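Local coordinates for protein arginase (Thermus thermophilus, PDB 2EF5) that probably catalyses the manganese-dependent hydrolysis of L-arginine to L-ornithine and urea, at residues F88-G94 with Q256-E262; L66-R70 with R149-F154; L80-E85 with G105-G109. All blocks are in the same frame, centred on the assembly; numbering follows the deposited sequence.

Contact 1. Residues F88-G94 with Q256-E262; sequences FPIVLGG and QSLDLVE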
ATOM      1  N   PHE A  88       8.912 -32.147 -34.051  1.00 28.37           N
ATOM      2  CA  PHE A  88       9.218 -30.996 -33.208  1.00 26.02           C
ATOM      3  C   PHE A  88      10.141 -30.031 -33.954  1.00 24.71           C
ATOM      4  O   PHE A  88      11.267 -30.389 -34.320  1.00 24.49           O
ATOM      5  CB  PHE A  88       9.902 -31.475 -31.922  1.00 23.87           C
ATOM      6  CG  PHE A  88      10.058 -30.407 -30.876  1.00 22.21           C
ATOM      7  CD1 PHE A  88       9.265 -30.413 -29.738  1.00 19.81           C
ATOM      8  CD2 PHE A  88      11.017 -29.410 -31.018  1.00 21.86           C
ATOM      9  CE1 PHE A  88       9.429 -29.440 -28.748  1.00 22.51           C
ATOM     10  CE2 PHE A  88      11.189 -28.431 -30.038  1.00 21.59           C
ATOM     11  CZ  PHE A  88      10.400 -28.443 -28.905  1.00 20.53           C
ATOM     12  N   PRO A  89       9.676 -28.795 -34.193  1.00 23.06           N
ATOM     13  CA  PRO A  89      10.506 -27.818 -34.903  1.00 22.58           C
ATOM     14  C   PRO A  89      11.327 -26.903 -34.001  1.00 21.32           C
ATOM     15  O   PRO A  89      10.816 -26.354 -33.020  1.00 18.62           O
ATOM     16  CB  PRO A  89       9.484 -27.025 -35.700  1.00 21.64           C
ATOM     17  CG  PRO A  89       8.366 -26.908 -34.712  1.00 22.81           C
ATOM     18  CD  PRO A  89       8.277 -28.329 -34.126  1.00 24.33           C
ATOM     19  N   ILE A  90      12.596 -26.739 -34.356  1.00 20.96           N
ATOM     20  CA  ILE A  90      13.494 -25.852 -33.633  1.00 19.65           C
ATOM     21  C   ILE A  90      13.979 -24.855 -34.672  1.00 20.01           C
ATOM     22  O   ILE A  90      14.610 -25.233 -35.663  1.00 21.19           O
ATOM     23  CB  ILE A  90      14.725 -26.575 -33.069  1.00 20.07           C
ATOM     24  CG1 ILE A  90      14.302 -27.619 -32.035  1.00 18.56           C
ATOM     25  CG2 ILE A  90      15.667 -25.546 -32.434  1.00 18.19           C
ATOM     26  CD1 ILE A  90      15.471 -28.411 -31.465  1.00 19.86           C
ATOM     27  N   VAL A  91      13.678 -23.584 -34.449  1.00 18.75           N
ATOM     28  CA  VAL A  91      14.078 -22.546 -35.378  1.00 19.05           C
ATOM     29  C   VAL A  91      15.273 -21.780 -34.821  1.00 18.55           C
ATOM     30  O   VAL A  91      15.211 -21.230 -33.730  1.00 19.32           O
ATOM     31  CB  VAL A  91      12.910 -21.571 -35.636  1.00 19.71           C
ATOM     32  CG1 VAL A  91      13.309 -20.545 -36.687  1.00 20.26           C
ATOM     33  CG2 VAL A  91      11.670 -22.357 -36.076  1.00 20.75           C
ATOM     34  N   LEU A  92      16.358 -21.768 -35.586  1.00 18.27           N
ATOM     35  CA  LEU A  92      17.587 -21.088 -35.209  1.00 19.46           C
ATOM     36  C   LEU A  92      17.522 -19.721 -35.824  1.00 22.13           C
ATOM     37  O   LEU A  92      17.288 -19.573 -37.023  1.00 22.56           O
ATOM     38  CB  LEU A  92      18.805 -21.815 -35.769  1.00 18.34           C
ATOM     39  CG  LEU A  92      18.812 -23.331 -35.589  1.00 19.38           C
ATOM     40  CD1 LEU A  92      20.088 -23.899 -36.193  1.00 20.49           C
ATOM     41  CD2 LEU A  92      18.709 -23.687 -34.109  1.00 17.41           C
ATOM     42  N   GLY A  93      17.749 -18.695 -35.031  1.00 22.56           N
ATOM     43  CA  GLY A  93      17.644 -17.409 -35.658  1.00 25.23           C
ATOM     44  C   GLY A  93      18.668 -16.346 -35.434  1.00 28.21           C
ATOM     45  O   GLY A  93      19.701 -16.514 -34.778  1.00 28.23           O
ATOM     46  N   GLY A  94      18.340 -15.243 -36.089  1.00 29.63           N
ATOM     47  CA  GLY A  94      19.083 -14.027 -35.996  1.00 26.93           C
ATOM     48  C   GLY A  94      17.997 -13.288 -35.242  1.00 26.16           C
ATOM     49  O   GLY A  94      17.666 -13.685 -34.121  1.00 22.53           O
ATOM     50  N   GLN A 256       5.918 -28.169 -27.618  1.00 19.78           N
ATOM     51  CA  GLN A 256       5.834 -28.656 -28.996  1.00 21.79           C
ATOM     52  C   GLN A 256       6.745 -27.970 -30.014  1.00 21.64           C
ATOM     53  O   GLN A 256       6.915 -28.471 -31.125  1.00 22.92           O
ATOM     54  CB  GLN A 256       4.395 -28.519 -29.497  1.00 22.70           C
ATOM     55  CG  GLN A 256       3.907 -27.076 -29.464  1.00 26.39           C
ATOM     56  CD  GLN A 256       3.068 -26.700 -30.677  1.00 29.28           C
ATOM     57  OE1 GLN A 256       2.004 -27.274 -30.915  1.00 27.96           O
ATOM     58  NE2 GLN A 256       3.550 -25.729 -31.450  1.00 29.38           N
ATOM     59  N   SER A 257       7.307 -26.817 -29.664  1.00 21.58           N
ATOM     60  CA  SER A 257       8.176 -26.101 -30.596  1.00 20.92           C
ATOM     61  C   SER A 257       9.115 -25.144 -29.869  1.00 19.97           C
ATOM     62  O   SER A 257       8.822 -24.692 -28.764  1.00 20.73           O
ATOM     63  CB  SER A 257       7.327 -25.341 -31.627  1.00 20.12           C
ATOM     64  OG  SER A 257       6.333 -24.560 -30.983  1.00 22.64           O
ATOM     65  N   LEU A 258      10.222 -24.806 -30.509  1.00 18.63           N
ATOM     66  CA  LEU A 258      11.217 -23.950 -29.872  1.00 18.82           C
ATOM     67  C   LEU A 258      11.981 -23.022 -30.806  1.00 18.00           C
ATOM     68  O   LEU A 258      12.350 -23.424 -31.909  1.00 17.84           O
ATOM     69  CB  LEU A 258      12.235 -24.847 -29.145  1.00 15.98           C
ATOM     70  CG  LEU A 258      13.557 -24.235 -28.673  1.00 15.42           C
ATOM     71  CD1 LEU A 258      13.296 -23.382 -27.445  1.00 14.36           C
ATOM     72  CD2 LEU A 258      14.556 -25.327 -28.341  1.00 16.67           C
ATOM     73  N   ASP A 259      12.213 -21.784 -30.362  1.00 18.04           N
ATOM     74  CA  ASP A 259      13.026 -20.840 -31.132  1.00 16.78           C
ATOM     75  C   ASP A 259      14.276 -20.584 -30.295  1.00 16.01           C
ATOM     76  O   ASP A 259      14.183 -20.420 -29.080  1.00 14.92           O
ATOM     77  CB  ASP A 259      12.364 -19.466 -31.331  1.00 18.99           C
ATOM     78  CG  ASP A 259      10.982 -19.540 -31.940  1.00 20.32           C
ATOM     79  OD1 ASP A 259      10.740 -20.387 -32.817  1.00 22.37           O
ATOM     80  OD2 ASP A 259      10.142 -18.715 -31.538  1.00 22.90           O
ATOM     81  N   LEU A 260      15.434 -20.541 -30.948  1.00 16.24           N
ATOM     82  CA  LEU A 260      16.706 -20.238 -30.290  1.00 16.70           C
ATOM     83  C   LEU A 260      17.168 -19.020 -31.078  1.00 16.36           C
ATOM     84  O   LEU A 260      17.704 -19.152 -32.174  1.00 15.08           O
ATOM     85  CB  LEU A 260      17.698 -21.390 -30.453  1.00 17.17           C
ATOM     86  CG  LEU A 260      17.321 -22.715 -29.790  1.00 17.99           C
ATOM     87  CD1 LEU A 260      18.403 -23.748 -30.095  1.00 16.44           C
ATOM     88  CD2 LEU A 260      17.184 -22.526 -28.280  1.00 17.58           C
ATOM     89  N   VAL A 261      16.945 -17.833 -30.526  1.00 15.67           N
ATOM     90  CA  VAL A 261      17.259 -16.606 -31.243  1.00 17.48           C
ATOM     91  C   VAL A 261      18.262 -15.641 -30.624  1.00 18.25           C
ATOM     92  O   VAL A 261      18.698 -15.803 -29.490  1.00 17.87           O
ATOM     93  CB  VAL A 261      15.963 -15.791 -31.492  1.00 17.70           C
ATOM     94  CG1 VAL A 261      14.923 -16.649 -32.223  1.00 19.46           C
ATOM     95  CG2 VAL A 261      15.392 -15.317 -30.154  1.00 16.46           C
ATOM     96  N   GLU A 262      18.596 -14.627 -31.419  1.00 20.69           N
ATOM     97  CA  GLU A 262      19.489 -13.537 -31.045  1.00 21.82           C
ATOM     98  C   GLU A 262      20.946 -13.878 -30.705  1.00 22.02           C
ATOM     99  O   GLU A 262      21.639 -13.087 -30.064  1.00 21.61           O
ATOM    100  CB  GLU A 262      18.847 -12.740 -29.905  1.00 22.56           C
ATOM    101  CG  GLU A 262      17.522 -12.050 -30.285  1.00 26.13           C
ATOM    102  CD  GLU A 262      17.719 -10.803 -31.148  1.00 28.64           C
ATOM    103  OE1 GLU A 262      18.659 -10.033 -30.873  1.00 30.42           O
ATOM    104  OE2 GLU A 262      16.930 -10.580 -32.091  1.00 29.74           O
TER
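Val91 and Leu258 meet in the middle of two neighbouring parallel strands of the central sheet of the alpha/beta arginase fold. Val91 N gives a hydrogen bond of 2.9 Å to Leu258 O, and Val91 O receives Leu260 N. The pairing extends to Leu258 N on Pro89 O and to Gly93 N on Leu260 O, where the donor is tilted 26° from the carbonyl plane. This centre is tightly packed and fully buried. On one sheet face Leu260 CD1 lies 4.0 Å from Ile90 CG2 and equally close to Leu92 CD2; the Leu92 and Leu260 side chains run side by side, and both touch Leu26 of helix 22-28. On the other face Val91 CB rests 3.7 Å from Asp259 OD1. The buried Asp259 carboxylate is satisfied by three hydroxyls, Ser102 at OD1 and Ser99 and Ser215 at OD2.

The N-terminal end is the solvent side, Phe88 and Gln256 being partly exposed, though the ring itself packs closely. Phe88 places CG trans to its own N (chi1 -170°), which carries the ring across to the other strand and lays one face on the peptide between Gln256 and Ser257. Ring atom CE1 of Phe88 is 3.3 Å from Gln256 C, and Ser257 CA makes a CH-pi contact 4.0 Å from the ring centroid. With an alanine here, that peptide would probably lose its aromatic cover and Leu258 CB its neighbour at CE2, leaving a gap at the N-terminal end of the strand pair.

Beyond the strands, Glu262 N bonds to Gly94 O, while Glu262 OE2 is hydrogen-bonded to His96 N and its side chain lies against Asp217. Since His96 and Asp217 bind manganese, this polar end is consistent with a second-shell role for Glu262 at the C-terminal end of the pair.

Contact 2. Residues L66-R70 with R149-F154; sequences LEEIR and RLTEVF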
ATOM      1  N   LEU A  66      10.202  -3.894 -43.209  1.00 37.97           N
ATOM      2  CA  LEU A  66       8.972  -4.602 -42.870  1.00 36.82           C
ATOM      3  C   LEU A  66       8.571  -5.649 -43.907  1.00 36.72           C
ATOM      4  O   LEU A  66       8.305  -6.801 -43.554  1.00 36.92           O
ATOM      5  CB  LEU A  66       7.817  -3.617 -42.658  1.00 37.99           C
ATOM      6  CG  LEU A  66       6.532  -4.244 -42.101  1.00 37.80           C
ATOM      7  CD1 LEU A  66       5.717  -3.191 -41.390  1.00 40.05           C
ATOM      8  CD2 LEU A  66       5.728  -4.887 -43.221  1.00 38.83           C
ATOM      9  N   GLU A  67       8.526  -5.265 -45.180  1.00 34.74           N
ATOM     10  CA  GLU A  67       8.143  -6.206 -46.231  1.00 34.23           C
ATOM     11  C   GLU A  67       9.126  -7.366 -46.400  1.00 33.01           C
ATOM     12  O   GLU A  67       8.713  -8.489 -46.683  1.00 30.52           O
ATOM     13  CB  GLU A  67       7.977  -5.484 -47.573  1.00 35.59           C
ATOM     14  CG  GLU A  67       6.748  -4.590 -47.670  1.00 36.69           C
ATOM     15  CD  GLU A  67       5.447  -5.336 -47.398  1.00 37.76           C
ATOM     16  OE1 GLU A  67       5.294  -6.473 -47.883  1.00 37.79           O
ATOM     17  OE2 GLU A  67       4.569  -4.779 -46.708  1.00 38.64           O
ATOM     18  N   GLU A  68      10.420  -7.100 -46.242  1.00 31.80           N
ATOM     19  CA  GLU A  68      11.416  -8.159 -46.375  1.00 33.10           C
ATOM     20  C   GLU A  68      11.275  -9.136 -45.211  1.00 32.16           C
ATOM     21  O   GLU A  68      11.401 -10.351 -45.376  1.00 30.62           O
ATOM     22  CB  GLU A  68      12.832  -7.576 -46.403  1.00 35.50           C
ATOM     23  CG  GLU A  68      13.142  -6.764 -47.655  1.00 39.10           C
ATOM     24  CD  GLU A  68      12.801  -5.294 -47.516  1.00 40.89           C
ATOM     25  OE1 GLU A  68      11.691  -4.963 -47.044  1.00 41.50           O
ATOM     26  OE2 GLU A  68      13.650  -4.463 -47.893  1.00 43.20           O
ATOM     27  N   ILE A  69      11.008  -8.593 -44.028  1.00 30.40           N
ATOM     28  CA  ILE A  69      10.825  -9.414 -42.842  1.00 29.39           C
ATOM     29  C   ILE A  69       9.563 -10.254 -43.015  1.00 29.05           C
ATOM     30  O   ILE A  69       9.564 -11.457 -42.756  1.00 28.26           O
ATOM     31  CB  ILE A  69      10.706  -8.537 -41.584  1.00 28.26           C
ATOM     32  CG1 ILE A  69      12.053  -7.865 -41.301  1.00 30.55           C
ATOM     33  CG2 ILE A  69      10.270  -9.376 -40.400  1.00 31.07           C
ATOM     34  CD1 ILE A  69      12.016  -6.841 -40.188  1.00 29.48           C
ATOM     35  N   ARG A  70       8.491  -9.613 -43.467  1.00 28.34           N
ATOM     36  CA  ARG A  70       7.225 -10.301 -43.694  1.00 29.70           C
ATOM     37  C   ARG A  70       7.413 -11.472 -44.668  1.00 29.47           C
ATOM     38  O   ARG A  70       6.940 -12.581 -44.420  1.00 30.12           O
ATOM     39  CB  ARG A  70       6.197  -9.313 -44.257  1.00 30.40           C
ATOM     40  CG  ARG A  70       4.817  -9.892 -44.553  1.00 32.26           C
ATOM     41  CD  ARG A  70       3.919  -8.813 -45.161  1.00 33.76           C
ATOM     42  NE  ARG A  70       2.511  -9.197 -45.201  1.00 34.76           N
ATOM     43  CZ  ARG A  70       1.990 -10.078 -46.049  1.00 34.60           C
ATOM     44  NH1 ARG A  70       2.757 -10.676 -46.947  1.00 37.13           N
ATOM     45  NH2 ARG A  70       0.697 -10.362 -45.997  1.00 34.38           N
ATOM     46  N   ARG A 149       0.079  -5.156 -41.982  1.00 31.33           N
ATOM     47  CA  ARG A 149       0.813  -6.038 -42.906  1.00 31.76           C
ATOM     48  C   ARG A 149       1.370  -7.247 -42.178  1.00 31.96           C
ATOM     49  O   ARG A 149       1.607  -8.298 -42.773  1.00 32.15           O
ATOM     50  CB  ARG A 149       1.998  -5.314 -43.574  1.00 31.89           C
ATOM     51  CG  ARG A 149       1.672  -4.483 -44.805  1.00 33.91           C
ATOM     52  CD  ARG A 149       1.136  -5.307 -45.943  1.00 34.84           C
ATOM     53  NE  ARG A 149       2.098  -5.986 -46.792  1.00 34.03           N
ATOM     54  CZ  ARG A 149       1.764  -6.929 -47.658  1.00 34.43           C
ATOM     55  NH1 ARG A 149       0.503  -7.290 -47.765  1.00 33.85           N
ATOM     56  NH2 ARG A 149       2.687  -7.521 -48.407  1.00 33.16           N
ATOM     57  N   LEU A 150       1.590  -7.087 -40.884  1.00 29.83           N
ATOM     58  CA  LEU A 150       2.149  -8.161 -40.085  1.00 29.32           C
ATOM     59  C   LEU A 150       1.099  -8.965 -39.334  1.00 29.25           C
ATOM     60  O   LEU A 150       1.115 -10.197 -39.357  1.00 29.20           O
ATOM     61  CB  LEU A 150       3.168  -7.588 -39.102  1.00 27.42           C
ATOM     62  CG  LEU A 150       4.367  -6.860 -39.726  1.00 27.45           C
ATOM     63  CD1 LEU A 150       5.267  -6.322 -38.624  1.00 26.38           C
ATOM     64  CD2 LEU A 150       5.143  -7.813 -40.625  1.00 26.90           C
ATOM     65  N   THR A 151       0.184  -8.271 -38.669  1.00 30.81           N
ATOM     66  CA  THR A 151      -0.857  -8.945 -37.909  1.00 32.67           C
ATOM     67  C   THR A 151      -1.799  -9.755 -38.796  1.00 34.39           C
ATOM     68  O   THR A 151      -2.294 -10.801 -38.375  1.00 33.70           O
ATOM     69  CB  THR A 151      -1.689  -7.939 -37.085  1.00 33.22           C
ATOM     70  OG1 THR A 151      -2.271  -6.964 -37.959  1.00 34.31           O
ATOM     71  CG2 THR A 151      -0.802  -7.230 -36.059  1.00 33.57           C
ATOM     72  N   GLU A 152      -2.036  -9.288 -40.021  1.00 35.24           N
ATOM     73  CA  GLU A 152      -2.942  -9.990 -40.927  1.00 35.83           C
ATOM     74  C   GLU A 152      -2.506 -11.417 -41.229  1.00 34.74           C
ATOM     75  O   GLU A 152      -3.344 -12.289 -41.454  1.00 33.66           O
ATOM     76  CB  GLU A 152      -3.115  -9.220 -42.246  1.00 38.22           C
ATOM     77  CG  GLU A 152      -1.831  -8.940 -43.006  1.00 41.38           C
ATOM     78  CD  GLU A 152      -2.083  -8.260 -44.342  1.00 44.12           C
ATOM     79  OE1 GLU A 152      -3.036  -7.459 -44.432  1.00 44.76           O
ATOM     80  OE2 GLU A 152      -1.322  -8.517 -45.299  1.00 44.12           O
ATOM     81  N   VAL A 153      -1.202 -11.667 -41.229  1.00 32.96           N
ATOM     82  CA  VAL A 153      -0.720 -13.010 -41.518  1.00 31.59           C
ATOM     83  C   VAL A 153       0.004 -13.698 -40.361  1.00 31.00           C
ATOM     84  O   VAL A 153       0.258 -14.903 -40.424  1.00 30.50           O
ATOM     85  CB  VAL A 153       0.218 -13.016 -42.745  1.00 31.96           C
ATOM     86  CG1 VAL A 153      -0.567 -12.673 -44.004  1.00 34.56           C
ATOM     87  CG2 VAL A 153       1.354 -12.024 -42.538  1.00 30.35           C
ATOM     88  N   PHE A 154       0.334 -12.956 -39.307  1.00 30.15           N
ATOM     89  CA  PHE A 154       1.044 -13.561 -38.184  1.00 28.60           C
ATOM     90  C   PHE A 154       0.319 -13.606 -36.842  1.00 29.67           C
ATOM     91  O   PHE A 154       0.814 -14.234 -35.902  1.00 29.40           O
ATOM     92  CB  PHE A 154       2.408 -12.892 -38.005  1.00 26.46           C
ATOM     93  CG  PHE A 154       3.281 -12.964 -39.228  1.00 24.38           C
ATOM     94  CD1 PHE A 154       3.502 -14.179 -39.860  1.00 24.45           C
ATOM     95  CD2 PHE A 154       3.856 -11.814 -39.763  1.00 24.79           C
ATOM     96  CE1 PHE A 154       4.277 -14.251 -41.010  1.00 24.49           C
ATOM     97  CE2 PHE A 154       4.634 -11.874 -40.912  1.00 22.68           C
ATOM     98  CZ  PHE A 154       4.846 -13.092 -41.538  1.00 24.49           C
TER
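Arg70 reaches across to Arg149 and Glu152, and with Glu67 these residues form a salt-bridge network between two nearly parallel helical segments, whose axes pass 10.7 Å apart at 11°. Arg70 acts as a knob, set among Arg149, Glu152, Val153 and Phe154.

Arg149 grips Glu67 side-on: Arg149 NE donates to Glu67 OE2 at 2.8 Å and Arg149 NH2 to Glu67 OE1 at 2.9 Å, carboxylate and guanidinium being nearly coplanar. Arg70 NH2 bonds to Glu152 OE2 at 2.8 Å on the anti lone pair, tilted from the guanidinium plane. The same Glu152 OE2 is also in a salt bridge with Arg149 NH1, so one oxygen links both arginines. Their guanidinium groups lie flat on each other, centres 3.5 Å apart with planes at 5°; the two carboxylates probably offset the like charges of this stack.

The apolar contacts centre on Leu66 and Leu150. Leu66 CD2 meets Leu150 CD2 tip to tip at 4.0 Å, and Arg70 CB touches the same Leu150 methyl. Farther in, Met100 of helix 99-107 packs against Leu150 and Phe154.

A backbone acceptor helps to fix the stack. Arg70 has CG anti to the backbone N (chi1 180°) and an extended chain to NE, and Arg70 NE donates to Arg149 O at 2.7 Å.

Contact 3. Residues L80-E85 with G105-G109; sequences LAALPE and GAARG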
ATOM      1  N   LEU A  80       6.967 -24.540 -41.707  1.00 31.62           N
ATOM      2  CA  LEU A  80       6.621 -25.228 -40.468  1.00 31.69           C
ATOM      3  C   LEU A  80       5.215 -25.834 -40.519  1.00 32.81           C
ATOM      4  O   LEU A  80       4.986 -26.942 -40.029  1.00 33.06           O
ATOM      5  CB  LEU A  80       6.732 -24.265 -39.276  1.00 30.45           C
ATOM      6  CG  LEU A  80       8.123 -23.708 -38.936  1.00 29.93           C
ATOM      7  CD1 LEU A  80       8.027 -22.826 -37.700  1.00 29.81           C
ATOM      8  CD2 LEU A  80       9.099 -24.848 -38.689  1.00 27.90           C
ATOM      9  N   ALA A  81       4.275 -25.107 -41.112  1.00 33.35           N
ATOM     10  CA  ALA A  81       2.900 -25.585 -41.209  1.00 34.68           C
ATOM     11  C   ALA A  81       2.831 -26.838 -42.072  1.00 34.82           C
ATOM     12  O   ALA A  81       1.949 -27.676 -41.898  1.00 35.63           O
ATOM     13  CB  ALA A  81       2.003 -24.497 -41.796  1.00 34.63           C
ATOM     14  N   ALA A  82       3.772 -26.965 -42.998  1.00 34.57           N
ATOM     15  CA  ALA A  82       3.803 -28.111 -43.894  1.00 35.54           C
ATOM     16  C   ALA A  82       4.451 -29.354 -43.289  1.00 35.83           C
ATOM     17  O   ALA A  82       4.367 -30.438 -43.869  1.00 36.14           O
ATOM     18  CB  ALA A  82       4.515 -27.733 -45.190  1.00 35.34           C
ATOM     19  N   LEU A  83       5.097 -29.211 -42.136  1.00 35.04           N
ATOM     20  CA  LEU A  83       5.742 -30.357 -41.498  1.00 34.75           C
ATOM     21  C   LEU A  83       4.732 -31.408 -41.054  1.00 35.20           C
ATOM     22  O   LEU A  83       3.633 -31.076 -40.625  1.00 33.98           O
ATOM     23  CB  LEU A  83       6.551 -29.912 -40.269  1.00 32.75           C
ATOM     24  CG  LEU A  83       7.889 -29.202 -40.502  1.00 32.92           C
ATOM     25  CD1 LEU A  83       8.477 -28.759 -39.174  1.00 32.19           C
ATOM     26  CD2 LEU A  83       8.848 -30.142 -41.210  1.00 33.43           C
ATOM     27  N   PRO A  84       5.077 -32.698 -41.183  1.00 36.20           N
ATOM     28  CA  PRO A  84       4.106 -33.697 -40.733  1.00 37.84           C
ATOM     29  C   PRO A  84       3.974 -33.490 -39.221  1.00 39.77           C
ATOM     30  O   PRO A  84       4.966 -33.213 -38.550  1.00 40.46           O
ATOM     31  CB  PRO A  84       4.777 -35.019 -41.104  1.00 37.40           C
ATOM     32  CG  PRO A  84       6.243 -34.695 -41.078  1.00 37.92           C
ATOM     33  CD  PRO A  84       6.287 -33.335 -41.730  1.00 36.70           C
ATOM     34  N   GLU A  85       2.759 -33.588 -38.688  1.00 40.88           N
ATOM     35  CA  GLU A  85       2.561 -33.387 -37.258  1.00 42.46           C
ATOM     36  C   GLU A  85       3.327 -34.490 -36.500  1.00 40.59           C
ATOM     37  O   GLU A  85       3.521 -35.598 -37.007  1.00 40.89           O
ATOM     38  CB  GLU A  85       1.052 -33.344 -36.959  1.00 45.47           C
ATOM     39  CG  GLU A  85       0.396 -32.074 -37.593  1.00 50.60           C
ATOM     40  CD  GLU A  85      -1.085 -31.870 -37.310  1.00 52.25           C
ATOM     41  OE1 GLU A  85      -1.914 -32.563 -37.943  1.00 54.46           O
ATOM     42  OE2 GLU A  85      -1.429 -31.057 -36.413  1.00 53.37           O
ATOM     43  N   GLY A 105       3.381 -20.502 -37.641  1.00 27.99           N
ATOM     44  CA  GLY A 105       3.530 -21.731 -38.395  1.00 28.74           C
ATOM     45  C   GLY A 105       3.433 -22.972 -37.529  1.00 30.37           C
ATOM     46  O   GLY A 105       2.719 -23.911 -37.874  1.00 30.10           O
ATOM     47  N   ALA A 106       4.141 -22.973 -36.401  1.00 30.52           N
ATOM     48  CA  ALA A 106       4.144 -24.112 -35.481  1.00 31.36           C
ATOM     49  C   ALA A 106       2.809 -24.325 -34.770  1.00 31.77           C
ATOM     50  O   ALA A 106       2.517 -25.429 -34.310  1.00 32.21           O
ATOM     51  CB  ALA A 106       5.264 -23.944 -34.439  1.00 30.14           C
ATOM     52  N   ALA A 107       2.007 -23.272 -34.676  1.00 32.90           N
ATOM     53  CA  ALA A 107       0.716 -23.354 -34.007  1.00 34.57           C
ATOM     54  C   ALA A 107      -0.265 -24.233 -34.778  1.00 36.86           C
ATOM     55  O   ALA A 107      -1.171 -24.829 -34.191  1.00 35.76           O
ATOM     56  CB  ALA A 107       0.136 -21.960 -33.825  1.00 34.68           C
ATOM     57  N   ARG A 108      -0.088 -24.302 -36.093  1.00 38.26           N
ATOM     58  CA  ARG A 108      -0.956 -25.113 -36.939  1.00 40.81           C
ATOM     59  C   ARG A 108      -2.431 -24.765 -36.796  1.00 41.36           C
ATOM     60  O   ARG A 108      -3.287 -25.645 -36.829  1.00 43.04           O
ATOM     61  CB  ARG A 108      -0.759 -26.598 -36.624  1.00 42.21           C
ATOM     62  CG  ARG A 108       0.625 -27.097 -36.947  1.00 44.58           C
ATOM     63  CD  ARG A 108       0.708 -28.606 -36.903  1.00 47.83           C
ATOM     64  NE  ARG A 108       1.909 -29.047 -37.599  1.00 51.26           N
ATOM     65  CZ  ARG A 108       2.160 -28.775 -38.874  1.00 52.77           C
ATOM     66  NH1 ARG A 108       1.289 -28.074 -39.585  1.00 55.55           N
ATOM     67  NH2 ARG A 108       3.290 -29.176 -39.430  1.00 54.01           N
ATOM     68  N   GLY A 109      -2.726 -23.482 -36.626  1.00 41.53           N
ATOM     69  CA  GLY A 109      -4.109 -23.062 -36.500  1.00 41.20           C
ATOM     70  C   GLY A 109      -4.782 -23.372 -35.177  1.00 41.42           C
ATOM     71  O   GLY A 109      -5.928 -22.981 -34.965  1.00 41.78           O
TER
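Arg108 extends from just beyond helix 99-107 to the end of helix 66-81, where its guanidinium edge faces Ala81 O. Arg108 NH1 is hydrogen-bonded to that carbonyl, though the modelled length is implausibly short, and the exact position of NH2, crowded by Leu83, is doubtful. Glu85 slides past the arginine in the opposite direction: Glu85 CG lies over one guanidinium face, 3.4 Å from Arg108 NE, and Glu85 OE2 is 3.3 Å from Arg108 CD. The carboxylate stays well out of the guanidinium plane, with Glu85 OE2 4.1 Å from Arg108 NE, so any attraction is probably a long-range one, with no N-H directed at the oxygen. Carbonyl oxygens at the C-terminal end of helix 66-81 would probably draw in the positive group as well.

Next to these polar contacts the two helices, which flank strand 87-93 in the chain of this alpha/beta fold, come together at a glycine. Leu80 CB packs on Gly105 C at 4.0 Å, and Ala81 CA lies 3.7 Å from Gly105 O. Leu80 CD1 continues to Ala106 CB at 4.4 Å.

Leu83 N bonds to Leu80 O, closing the turn that leads on to Glu85. Arg108 leaves the helix with a positive phi of 56° and points its CB toward residues 80-85. Deeper in, Leu80 and Leu83 both press on Pro89 of strand 87-93.

In the fold
From the N terminus, helix 66-81 supplies first the 66-70 side of contact 2 and then, with the loop after it, the 80-85 side of contact 3, before strand 87-93 enters the sheet. Contact 3 closes the shortest loop, returning at 105-109 on helix 99-107, and is nested within the longer loop that contact 2 closes at 149-154. Contact 1 starts inside both and ends outside them at 256-262, so it crosses each, joining an early strand to the last strand in the chain, its neighbour in the sheet. Contacts 1 and 3 touch through a probable hydrogen bond from Gln256 NE2 to Ala106 O; contact 2 touches neither, its nearest atoms about 7 Å from contact 3 and about 10 Å from contact 1.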